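PDB 4NRH: CopN from Chlamydia pneumoniae, which acts as a type III secretion gatekeeper of the YopN/MxiC family that, together with the chaperone Scc3, directs the secretion of translocators. Local coordinates for the interface of chains A and B. Sequence-based numbering; all coordinates share one arbitrary frame. Chains: chain A, CopN; chain B, Chaperone SycD.

Two loop stretches of chain B, and a third leading into the short helix 49-52, meet the C-terminal half of CopN. Contacts 1 and 3 are neighbours, the centres of their C-alpha atoms about 12 Å apart, and share A:Gln288 on helix 284-301; its side chain serves contact 1 and its CA borders contact 3. Contact 2 lies about 24 Å from contact 1 and 18 Å from contact 3, resting mainly on helix 179-215, with help from 152-172 and the loop residue A:Ser277. The chaperone's N-terminal part thus touches several CopN helices, 259-272 among them, which would fix the relative orientation of the two proteins.

Contact 1: the interface of chains A and B. Residues chain A 284-285, 288; chain B 37-41.
OE1 of A:Gln288 is gripped by one hydrogen bond, from the backbone N of B:Asp41 at 2.6 Å, nearly straight at the hydrogen (163°) although the donor stands above the carbonyl plane. At the other end of the same amide, NE2 gives to the backbone O of B:Val39 at 3.0 Å, and that oxygen lies in the amide plane. Glutamine suits this place because a single flat group offers both a donor and an acceptor to the backbone N-H and C=O of a loop. CG anti to the backbone N (chi1 173°) and an extended chain carry the amide out from helix 284-301, and its plane stands at 89° to the carboxylate of B:Asp41. One turn earlier, CB of A:Ala284 sits over one face of the B:Tyr38 ring, 3.5 Å from its centroid; a methyl is small and apolar, and lies over the ring centre in a CH-pi contact. B:Pro40 N faces the other side, offset toward the rim. Water 1 links A:Asp285 OD1, at 2.6 Å, to the backbone N of B:Val39, at 2.9 Å. The site fastens the start of CopN's last helix to a chaperone loop, by bonds to loop backbone and by packing on the B:Tyr38 ring.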
ATOM      1  N   ALA A 284      -5.449  13.566  -0.342  1.00 50.88           N
ATOM      2  CA  ALA A 284      -4.663  14.482  -1.161  1.00 47.49           C
ATOM      3  C   ALA A 284      -4.624  15.880  -0.555  1.00 46.06           C
ATOM      4  O   ALA A 284      -3.628  16.594  -0.679  1.00 43.23           O
ATOM      5  CB  ALA A 284      -5.220  14.538  -2.576  1.00 48.70           C
ATOM      6  N   ASP A 285      -5.718  16.263   0.095  1.00 48.63           N
ATOM      7  CA  ASP A 285      -5.843  17.586   0.697  1.00 50.47           C
ATOM      8  C   ASP A 285      -4.791  17.854   1.774  1.00 52.66           C
ATOM      9  O   ASP A 285      -4.182  18.922   1.800  1.00 60.99           O
ATOM     10  CB  ASP A 285      -7.246  17.756   1.285  1.00 58.61           C
ATOM     11  CG  ASP A 285      -7.438  19.099   1.963  1.00 65.27           C
ATOM     12  OD1 ASP A 285      -6.886  20.102   1.464  1.00 67.71           O
ATOM     13  OD2 ASP A 285      -8.149  19.152   2.989  1.00 73.36           O
ATOM     14  N   GLN A 288      -1.121  18.012   0.402  1.00 37.86           N
ATOM     15  CA  GLN A 288      -0.954  19.341  -0.173  1.00 44.05           C
ATOM     16  C   GLN A 288      -0.819  20.405   0.915  1.00 48.60           C
ATOM     17  O   GLN A 288       0.059  21.266   0.848  1.00 47.73           O
ATOM     18  CB  GLN A 288      -2.132  19.677  -1.089  1.00 39.61           C
ATOM     19  CG  GLN A 288      -2.137  21.108  -1.594  1.00 41.90           C
ATOM     20  CD  GLN A 288      -3.188  21.345  -2.659  1.00 46.24           C
ATOM     21  OE1 GLN A 288      -2.889  21.352  -3.853  1.00 57.14           O
ATOM     22  NE2 GLN A 288      -4.431  21.537  -2.231  1.00 44.98           N
TER
ATOM     23  N   GLY B  37     -13.067  16.332  -0.830  1.00 53.85           N
ATOM     24  CA  GLY B  37     -12.797  17.679  -0.361  1.00 48.19           C
ATOM     25  C   GLY B  37     -11.506  18.262  -0.902  1.00 49.18           C
ATOM     26  O   GLY B  37     -11.047  19.310  -0.444  1.00 53.93           O
ATOM     27  N   TYR B  38     -10.920  17.582  -1.881  1.00 47.70           N
ATOM     28  CA  TYR B  38      -9.643  17.998  -2.447  1.00 41.50           C
ATOM     29  C   TYR B  38      -9.810  19.076  -3.513  1.00 41.52           C
ATOM     30  O   TYR B  38     -10.493  18.873  -4.516  1.00 43.65           O
ATOM     31  CB  TYR B  38      -8.916  16.789  -3.039  1.00 36.39           C
ATOM     32  CG  TYR B  38      -7.577  17.101  -3.666  1.00 37.49           C
ATOM     33  CD1 TYR B  38      -6.646  17.900  -3.014  1.00 32.98           C
ATOM     34  CD2 TYR B  38      -7.236  16.578  -4.907  1.00 38.98           C
ATOM     35  CE1 TYR B  38      -5.417  18.178  -3.588  1.00 39.66           C
ATOM     36  CE2 TYR B  38      -6.013  16.848  -5.486  1.00 35.90           C
ATOM     37  CZ  TYR B  38      -5.108  17.647  -4.825  1.00 44.78           C
ATOM     38  OH  TYR B  38      -3.889  17.914  -5.405  1.00 48.95           O
ATOM     39  N   VAL B  39      -9.172  20.219  -3.287  1.00 35.14           N
ATOM     40  CA  VAL B  39      -9.088  21.269  -4.293  1.00 37.85           C
ATOM     41  C   VAL B  39      -7.623  21.551  -4.595  1.00 39.02           C
ATOM     42  O   VAL B  39      -6.931  22.171  -3.787  1.00 45.62           O
ATOM     43  CB  VAL B  39      -9.783  22.568  -3.836  1.00 48.96           C
ATOM     44  CG1 VAL B  39      -9.690  23.634  -4.922  1.00 47.51           C
ATOM     45  CG2 VAL B  39     -11.232  22.295  -3.469  1.00 38.48           C
ATOM     46  N   PRO B  40      -7.145  21.086  -5.760  1.00 38.09           N
ATOM     47  CA  PRO B  40      -5.737  21.225  -6.147  1.00 37.59           C
ATOM     48  C   PRO B  40      -5.289  22.681  -6.174  1.00 39.82           C
ATOM     49  O   PRO B  40      -5.920  23.518  -6.821  1.00 45.90           O
ATOM     50  CB  PRO B  40      -5.692  20.612  -7.552  1.00 41.26           C
ATOM     51  CG  PRO B  40      -6.894  19.735  -7.633  1.00 39.94           C
ATOM     52  CD  PRO B  40      -7.937  20.384  -6.783  1.00 38.49           C
ATOM     53  N   ASP B  41      -4.198  22.972  -5.476  1.00 43.49           N
ATOM     54  CA  ASP B  41      -3.683  24.330  -5.390  1.00 38.28           C
ATOM     55  C   ASP B  41      -2.419  24.440  -6.234  1.00 43.86           C
ATOM     56  O   ASP B  41      -1.366  23.910  -5.875  1.00 46.72           O
ATOM     57  CB  ASP B  41      -3.403  24.709  -3.933  1.00 44.49           C
ATOM     58  CG  ASP B  41      -3.171  26.199  -3.743  1.00 54.38           C
ATOM     59  OD1 ASP B  41      -2.694  26.870  -4.683  1.00 56.90           O
ATOM     60  OD2 ASP B  41      -3.467  26.702  -2.639  1.00 61.60           O
TER
HETATM   61  O   HOH W   1      -7.998  20.788  -0.731  1.00 51.39           O

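Contact 2: the interface of chains A and B. Residues chain A 160, 163, 190, 193-194, 197, 277; chain B 22-25.
B:Lys22 to B:Phe25 run as loop across helix 179-215, B:Glu23 extended (phi/psi -117/144°) and B:Asp24 with helical torsions, so the two acidic side chains part toward different anchors on CopN. Between them A:Gln193 reads the backbone: its OE1 accepts from B:Asp24 N in an almost straight bond of 2.9 Å, the donor above the carbonyl plane. Its chain is extended beyond CG, which lets a helix residue reach a loop amide. B:Asp24, with CG anti to the backbone N (chi1 174°), brings OD2 to the edge of the A:Arg190 guanidinium. There NE, at 2.9 Å, and NH2, likewise 2.9 Å from OD2, grip the same oxygen side-on; NE meets its anti lone pair, whereas NH2 comes from above the carboxylate plane. Arginine suits the place because two N-H groups converge on one acceptor in this salt bridge. The flexible, bent A:Met163 lays CE over a guanidinium face, toward the rim, which should help fix its rotation. B:Glu23 extends the other way, a long acid reaching a small hydroxyl donor: its OE2 takes OG of A:Ser277 at 2.7 Å on the syn lone pair. Waters 2 and 3 join A:Gln193 OE1 and A:Arg190 O to the B:Phe25 backbone. B:Glu23 OE2 is thus held twice, by the serine hydroxyl and by water 3, which lies 2.6 Å from OE2.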
ATOM      1  N   SER A 160       7.556  -8.415   2.239  1.00 27.54           N
ATOM      2  CA  SER A 160       7.155  -9.060   0.994  1.00 26.84           C
ATOM      3  C   SER A 160       6.869 -10.545   1.209  1.00 30.35           C
ATOM      4  O   SER A 160       5.950 -11.100   0.607  1.00 30.74           O
ATOM      5  CB  SER A 160       8.233  -8.881  -0.078  1.00 28.83           C
ATOM      6  OG  SER A 160       8.385  -7.516  -0.421  1.00 45.86           O
ATOM      7  N   MET A 163       3.445 -10.793   2.754  1.00 30.54           N
ATOM      8  CA  MET A 163       2.421 -10.580   1.737  1.00 36.13           C
ATOM      9  C   MET A 163       2.251 -11.816   0.860  1.00 38.74           C
ATOM     10  O   MET A 163       1.131 -12.194   0.515  1.00 41.61           O
ATOM     11  CB  MET A 163       2.765  -9.370   0.869  1.00 34.53           C
ATOM     12  CG  MET A 163       2.704  -8.042   1.600  1.00 45.22           C
ATOM     13  SD  MET A 163       1.018  -7.581   2.046  1.00 42.39           S
ATOM     14  CE  MET A 163       0.279  -7.396   0.425  1.00 34.02           C
ATOM     15  N   ARG A 190       0.527  -3.690   3.927  1.00 30.93           N
ATOM     16  CA  ARG A 190       0.752  -2.701   2.877  1.00 36.58           C
ATOM     17  C   ARG A 190       1.049  -1.333   3.485  1.00 28.90           C
ATOM     18  O   ARG A 190       1.898  -0.594   2.990  1.00 34.65           O
ATOM     19  CB  ARG A 190      -0.451  -2.617   1.931  1.00 29.23           C
ATOM     20  CG  ARG A 190      -0.586  -3.809   0.996  1.00 30.67           C
ATOM     21  CD  ARG A 190      -1.741  -3.621   0.026  1.00 34.80           C
ATOM     22  NE  ARG A 190      -1.771  -4.666  -0.993  1.00 39.12           N
ATOM     23  CZ  ARG A 190      -2.680  -5.635  -1.044  1.00 43.59           C
ATOM     24  NH1 ARG A 190      -3.641  -5.694  -0.133  1.00 36.44           N
ATOM     25  NH2 ARG A 190      -2.626  -6.545  -2.008  1.00 43.36           N
ATOM     26  N   GLN A 193       4.592  -1.360   4.671  1.00 29.61           N
ATOM     27  CA  GLN A 193       5.528  -1.160   3.569  1.00 34.60           C
ATOM     28  C   GLN A 193       5.635   0.315   3.194  1.00 29.29           C
ATOM     29  O   GLN A 193       6.697   0.785   2.791  1.00 30.23           O
ATOM     30  CB  GLN A 193       5.105  -1.984   2.351  1.00 33.37           C
ATOM     31  CG  GLN A 193       5.189  -3.487   2.561  1.00 29.51           C
ATOM     32  CD  GLN A 193       4.959  -4.268   1.281  1.00 44.39           C
ATOM     33  OE1 GLN A 193       4.050  -3.962   0.509  1.00 40.50           O
ATOM     34  NE2 GLN A 193       5.788  -5.279   1.048  1.00 41.11           N
ATOM     35  N   ALA A 194       4.528   1.039   3.331  1.00 34.24           N
ATOM     36  CA  ALA A 194       4.517   2.474   3.073  1.00 38.36           C
ATOM     37  C   ALA A 194       5.342   3.206   4.127  1.00 40.66           C
ATOM     38  O   ALA A 194       6.146   4.082   3.808  1.00 41.11           O
ATOM     39  CB  ALA A 194       3.091   3.003   3.047  1.00 27.15           C
ATOM     40  N   THR A 197       9.150   2.981   3.710  1.00 31.07           N
ATOM     41  CA  THR A 197       9.751   3.859   2.709  1.00 34.92           C
ATOM     42  C   THR A 197      10.331   5.117   3.350  1.00 32.71           C
ATOM     43  O   THR A 197      11.353   5.635   2.900  1.00 37.87           O
ATOM     44  CB  THR A 197       8.736   4.271   1.627  1.00 29.42           C
ATOM     45  OG1 THR A 197       7.696   5.060   2.218  1.00 36.71           O
ATOM     46  CG2 THR A 197       8.125   3.041   0.970  1.00 29.91           C
ATOM     47  N   SER A 277       6.133   6.899   0.029  1.00 38.77           N
ATOM     48  CA  SER A 277       4.943   6.272  -0.537  1.00 39.11           C
ATOM     49  C   SER A 277       3.697   7.150  -0.455  1.00 42.57           C
ATOM     50  O   SER A 277       3.449   7.802   0.559  1.00 35.04           O
ATOM     51  CB  SER A 277       4.671   4.939   0.159  1.00 38.70           C
ATOM     52  OG  SER A 277       3.447   4.376  -0.285  1.00 33.62           O
TER
ATOM     53  N   LYS B  22       9.314  -1.055  -3.551  1.00 44.71           N
ATOM     54  CA  LYS B  22       9.491  -2.110  -2.562  1.00 44.44           C
ATOM     55  C   LYS B  22       8.152  -2.442  -1.921  1.00 45.76           C
ATOM     56  O   LYS B  22       8.091  -3.096  -0.880  1.00 63.42           O
ATOM     57  CB  LYS B  22      10.498  -1.693  -1.489  1.00 42.77           C
ATOM     58  CG  LYS B  22      11.920  -1.505  -1.988  1.00 45.88           C
ATOM     59  CD  LYS B  22      12.852  -1.166  -0.834  1.00 59.35           C
ATOM     60  CE  LYS B  22      14.261  -0.885  -1.319  1.00 67.32           C
ATOM     61  NZ  LYS B  22      14.832  -2.057  -2.032  1.00 70.08           N
ATOM     62  N   GLU B  23       7.080  -1.980  -2.554  1.00 41.52           N
ATOM     63  CA  GLU B  23       5.736  -2.172  -2.031  1.00 43.35           C
ATOM     64  C   GLU B  23       4.893  -3.019  -2.974  1.00 37.04           C
ATOM     65  O   GLU B  23       5.022  -2.922  -4.195  1.00 33.80           O
ATOM     66  CB  GLU B  23       5.058  -0.820  -1.805  1.00 36.91           C
ATOM     67  CG  GLU B  23       5.827   0.116  -0.892  1.00 35.42           C
ATOM     68  CD  GLU B  23       5.359   1.554  -1.012  1.00 43.45           C
ATOM     69  OE1 GLU B  23       6.113   2.382  -1.566  1.00 50.89           O
ATOM     70  OE2 GLU B  23       4.239   1.856  -0.549  1.00 46.14           O
ATOM     71  N   ASP B  24       4.032  -3.850  -2.396  1.00 38.69           N
ATOM     72  CA  ASP B  24       3.074  -4.631  -3.167  1.00 39.76           C
ATOM     73  C   ASP B  24       2.126  -3.712  -3.928  1.00 38.82           C
ATOM     74  O   ASP B  24       1.827  -3.937  -5.101  1.00 43.30           O
ATOM     75  CB  ASP B  24       2.280  -5.566  -2.252  1.00 45.42           C
ATOM     76  CG  ASP B  24       1.166  -6.290  -2.983  1.00 48.74           C
ATOM     77  OD1 ASP B  24       1.451  -7.315  -3.637  1.00 55.94           O
ATOM     78  OD2 ASP B  24       0.004  -5.836  -2.902  1.00 51.73           O
ATOM     79  N   PHE B  25       1.656  -2.674  -3.244  1.00 38.20           N
ATOM     80  CA  PHE B  25       0.674  -1.755  -3.804  1.00 40.51           C
ATOM     81  C   PHE B  25       0.902  -0.351  -3.251  1.00 39.06           C
ATOM     82  O   PHE B  25       0.329   0.018  -2.226  1.00 39.30           O
ATOM     83  CB  PHE B  25      -0.741  -2.242  -3.485  1.00 40.71           C
ATOM     84  CG  PHE B  25      -1.826  -1.465  -4.170  1.00 36.92           C
ATOM     85  CD1 PHE B  25      -2.019  -1.577  -5.537  1.00 40.99           C
ATOM     86  CD2 PHE B  25      -2.666  -0.635  -3.445  1.00 33.24           C
ATOM     87  CE1 PHE B  25      -3.023  -0.868  -6.171  1.00 48.14           C
ATOM     88  CE2 PHE B  25      -3.670   0.077  -4.072  1.00 41.22           C
ATOM     89  CZ  PHE B  25      -3.850  -0.040  -5.436  1.00 47.89           C
TER
HETATM   90  O   HOH W   2       2.045  -2.135  -0.772  1.00 29.20           O
HETATM   91  O   HOH W   3       2.464   0.117   0.163  1.00 36.14           O

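Contact 3: the interface of chains A and B. Residues chain A 270, 273-274, 287-288; chain B 46-47, 49, 52.
Hydrophobic contact between the gatekeeper and this LcrH/SycD-family chaperone centres on B:Leu46, a branched side chain whose two methyls serve different neighbours. CD2 meets A:Leu273 CB at 3.9 Å, the two side chains crossing at about a right angle, and also faces A:Phe270 CZ. CD1 turns to helix 284-301, beside A:Gln288 CA. B:Ile52 sets CD1 3.7 Å from A:Arg274 CA, at the base of that arginine's side chain.

Face contacts gather on A:Arg287. With CG anti to the backbone N (chi1 170°) and extended to NE, it meets B:Tyr49 tip to tip, the guanidinium and ring planes 34° apart. B:Tyr49 CZ and B:Leu46 CD1 lie on opposite guanidinium faces, each toward the rim. The phenol OH lies over NE, 3.0 Å away, above the guanidinium plane and off the line of its N-H, so no hydrogen bond forms.

Polar bonds lie at the edge: NH2 gives in plane to A:Leu273 O at 3.0 Å, which fixes the guanidinium's rotation. Water 4 joins that oxygen to B:Tyr49 OH, 2.7 Å from each; a phenol suits the spot because its CZ-OH end covers the guanidinium while the hydroxyl reaches this water.

The electrostatic pair is looser: A:Arg274 and B:Asp47 lie alongside, pointing the same way, CD touching OD2 at 3.4 Å. NE stays 4.0 Å from OD2, so their opposite charges may attract without a salt bridge.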
ATOM      1  N   PHE A 270      10.100  18.203   3.375  1.00 43.36           N
ATOM      2  CA  PHE A 270       9.418  18.617   2.155  1.00 43.43           C
ATOM      3  C   PHE A 270       9.784  17.702   0.991  1.00 41.40           C
ATOM      4  O   PHE A 270       8.925  17.316   0.199  1.00 34.50           O
ATOM      5  CB  PHE A 270       9.757  20.071   1.810  1.00 40.09           C
ATOM      6  CG  PHE A 270       8.906  20.647   0.713  1.00 45.28           C
ATOM      7  CD1 PHE A 270       9.282  20.521  -0.615  1.00 47.76           C
ATOM      8  CD2 PHE A 270       7.722  21.302   1.009  1.00 42.69           C
ATOM      9  CE1 PHE A 270       8.497  21.043  -1.625  1.00 44.81           C
ATOM     10  CE2 PHE A 270       6.933  21.826   0.003  1.00 44.65           C
ATOM     11  CZ  PHE A 270       7.322  21.697  -1.316  1.00 49.54           C
ATOM     12  N   LEU A 273       8.007  14.323   0.780  1.00 36.09           N
ATOM     13  CA  LEU A 273       6.633  14.287   0.287  1.00 41.48           C
ATOM     14  C   LEU A 273       6.538  13.743  -1.137  1.00 38.41           C
ATOM     15  O   LEU A 273       5.482  13.268  -1.556  1.00 45.80           O
ATOM     16  CB  LEU A 273       6.013  15.684   0.347  1.00 32.53           C
ATOM     17  CG  LEU A 273       5.921  16.321   1.734  1.00 38.60           C
ATOM     18  CD1 LEU A 273       5.464  17.764   1.628  1.00 43.61           C
ATOM     19  CD2 LEU A 273       4.986  15.527   2.629  1.00 36.36           C
ATOM     20  N   ARG A 274       7.641  13.813  -1.875  1.00 31.37           N
ATOM     21  CA  ARG A 274       7.681  13.270  -3.229  1.00 37.51           C
ATOM     22  C   ARG A 274       8.561  12.029  -3.339  1.00 38.26           C
ATOM     23  O   ARG A 274       8.680  11.446  -4.415  1.00 44.70           O
ATOM     24  CB  ARG A 274       8.170  14.332  -4.215  1.00 39.61           C
ATOM     25  CG  ARG A 274       9.647  14.658  -4.094  1.00 48.39           C
ATOM     26  CD  ARG A 274      10.136  15.450  -5.295  1.00 58.35           C
ATOM     27  NE  ARG A 274      11.416  16.100  -5.039  1.00 73.50           N
ATOM     28  CZ  ARG A 274      12.598  15.537  -5.272  1.00 79.57           C
ATOM     29  NH1 ARG A 274      12.662  14.307  -5.763  1.00 81.62           N
ATOM     30  NH2 ARG A 274      13.715  16.203  -5.011  1.00 77.06           N
ATOM     31  N   ARG A 287      -1.877  16.129   2.364  1.00 41.99           N
ATOM     32  CA  ARG A 287      -0.548  16.095   1.763  1.00 39.08           C
ATOM     33  C   ARG A 287      -0.200  17.461   1.185  1.00 36.86           C
ATOM     34  O   ARG A 287       0.879  17.999   1.440  1.00 36.09           O
ATOM     35  CB  ARG A 287      -0.467  15.028   0.670  1.00 40.70           C
ATOM     36  CG  ARG A 287       0.809  15.104  -0.151  1.00 44.16           C
ATOM     37  CD  ARG A 287       0.942  13.934  -1.107  1.00 54.32           C
ATOM     38  NE  ARG A 287       2.230  13.952  -1.793  1.00 48.00           N
ATOM     39  CZ  ARG A 287       2.447  14.559  -2.954  1.00 49.73           C
ATOM     40  NH1 ARG A 287       1.459  15.205  -3.558  1.00 45.86           N
ATOM     41  NH2 ARG A 287       3.651  14.527  -3.510  1.00 49.05           N
ATOM     42  N   GLN A 288      -1.121  18.012   0.402  1.00 37.86           N
ATOM     43  CA  GLN A 288      -0.954  19.341  -0.173  1.00 44.05           C
ATOM     44  C   GLN A 288      -0.819  20.405   0.915  1.00 48.60           C
ATOM     45  O   GLN A 288       0.059  21.266   0.848  1.00 47.73           O
ATOM     46  CB  GLN A 288      -2.132  19.677  -1.089  1.00 39.61           C
ATOM     47  CG  GLN A 288      -2.137  21.108  -1.594  1.00 41.90           C
ATOM     48  CD  GLN A 288      -3.188  21.345  -2.659  1.00 46.24           C
ATOM     49  OE1 GLN A 288      -2.889  21.352  -3.853  1.00 57.14           O
ATOM     50  NE2 GLN A 288      -4.431  21.537  -2.231  1.00 44.98           N
TER
ATOM     51  N   LEU B  46       4.589  21.385  -5.149  1.00 40.81           N
ATOM     52  CA  LEU B  46       4.698  19.939  -4.993  1.00 43.03           C
ATOM     53  C   LEU B  46       4.616  19.236  -6.341  1.00 48.82           C
ATOM     54  O   LEU B  46       3.764  19.561  -7.170  1.00 53.53           O
ATOM     55  CB  LEU B  46       3.601  19.414  -4.064  1.00 46.29           C
ATOM     56  CG  LEU B  46       3.924  19.306  -2.574  1.00 56.69           C
ATOM     57  CD1 LEU B  46       2.719  18.784  -1.809  1.00 58.72           C
ATOM     58  CD2 LEU B  46       5.134  18.411  -2.347  1.00 53.22           C
ATOM     59  N   ASP B  47       5.508  18.276  -6.561  1.00 46.00           N
ATOM     60  CA  ASP B  47       5.451  17.442  -7.755  1.00 40.88           C
ATOM     61  C   ASP B  47       4.203  16.572  -7.756  1.00 42.95           C
ATOM     62  O   ASP B  47       3.818  16.025  -6.724  1.00 46.71           O
ATOM     63  CB  ASP B  47       6.700  16.562  -7.863  1.00 41.85           C
ATOM     64  CG  ASP B  47       7.925  17.339  -8.296  1.00 47.96           C
ATOM     65  OD1 ASP B  47       7.773  18.507  -8.712  1.00 49.23           O
ATOM     66  OD2 ASP B  47       9.040  16.782  -8.221  1.00 50.53           O
ATOM     67  N   TYR B  49       2.123  13.119  -8.885  1.00 36.05           N
ATOM     68  CA  TYR B  49       2.541  11.721  -8.908  1.00 42.31           C
ATOM     69  C   TYR B  49       2.849  11.254 -10.328  1.00 39.76           C
ATOM     70  O   TYR B  49       3.582  10.285 -10.519  1.00 41.14           O
ATOM     71  CB  TYR B  49       1.487  10.832  -8.247  1.00 37.43           C
ATOM     72  CG  TYR B  49       1.563  10.896  -6.737  1.00 35.78           C
ATOM     73  CD1 TYR B  49       2.692  10.449  -6.066  1.00 35.21           C
ATOM     74  CD2 TYR B  49       0.520  11.421  -5.987  1.00 37.73           C
ATOM     75  CE1 TYR B  49       2.780  10.513  -4.689  1.00 26.83           C
ATOM     76  CE2 TYR B  49       0.597  11.489  -4.607  1.00 33.59           C
ATOM     77  CZ  TYR B  49       1.731  11.033  -3.964  1.00 34.88           C
ATOM     78  OH  TYR B  49       1.815  11.094  -2.594  1.00 32.50           O
ATOM     79  N   ILE B  52       6.441  12.259 -10.314  1.00 32.70           N
ATOM     80  CA  ILE B  52       7.171  11.345  -9.438  1.00 35.54           C
ATOM     81  C   ILE B  52       7.352   9.954 -10.049  1.00 42.65           C
ATOM     82  O   ILE B  52       8.435   9.371  -9.971  1.00 46.56           O
ATOM     83  CB  ILE B  52       6.461  11.212  -8.074  1.00 37.93           C
ATOM     84  CG1 ILE B  52       6.465  12.556  -7.342  1.00 38.58           C
ATOM     85  CG2 ILE B  52       7.117  10.135  -7.221  1.00 29.19           C
ATOM     86  CD1 ILE B  52       5.500  12.625  -6.179  1.00 34.34           C
TER
HETATM   87  O   HOH W   4       4.238  10.885  -1.421  1.00 45.23           O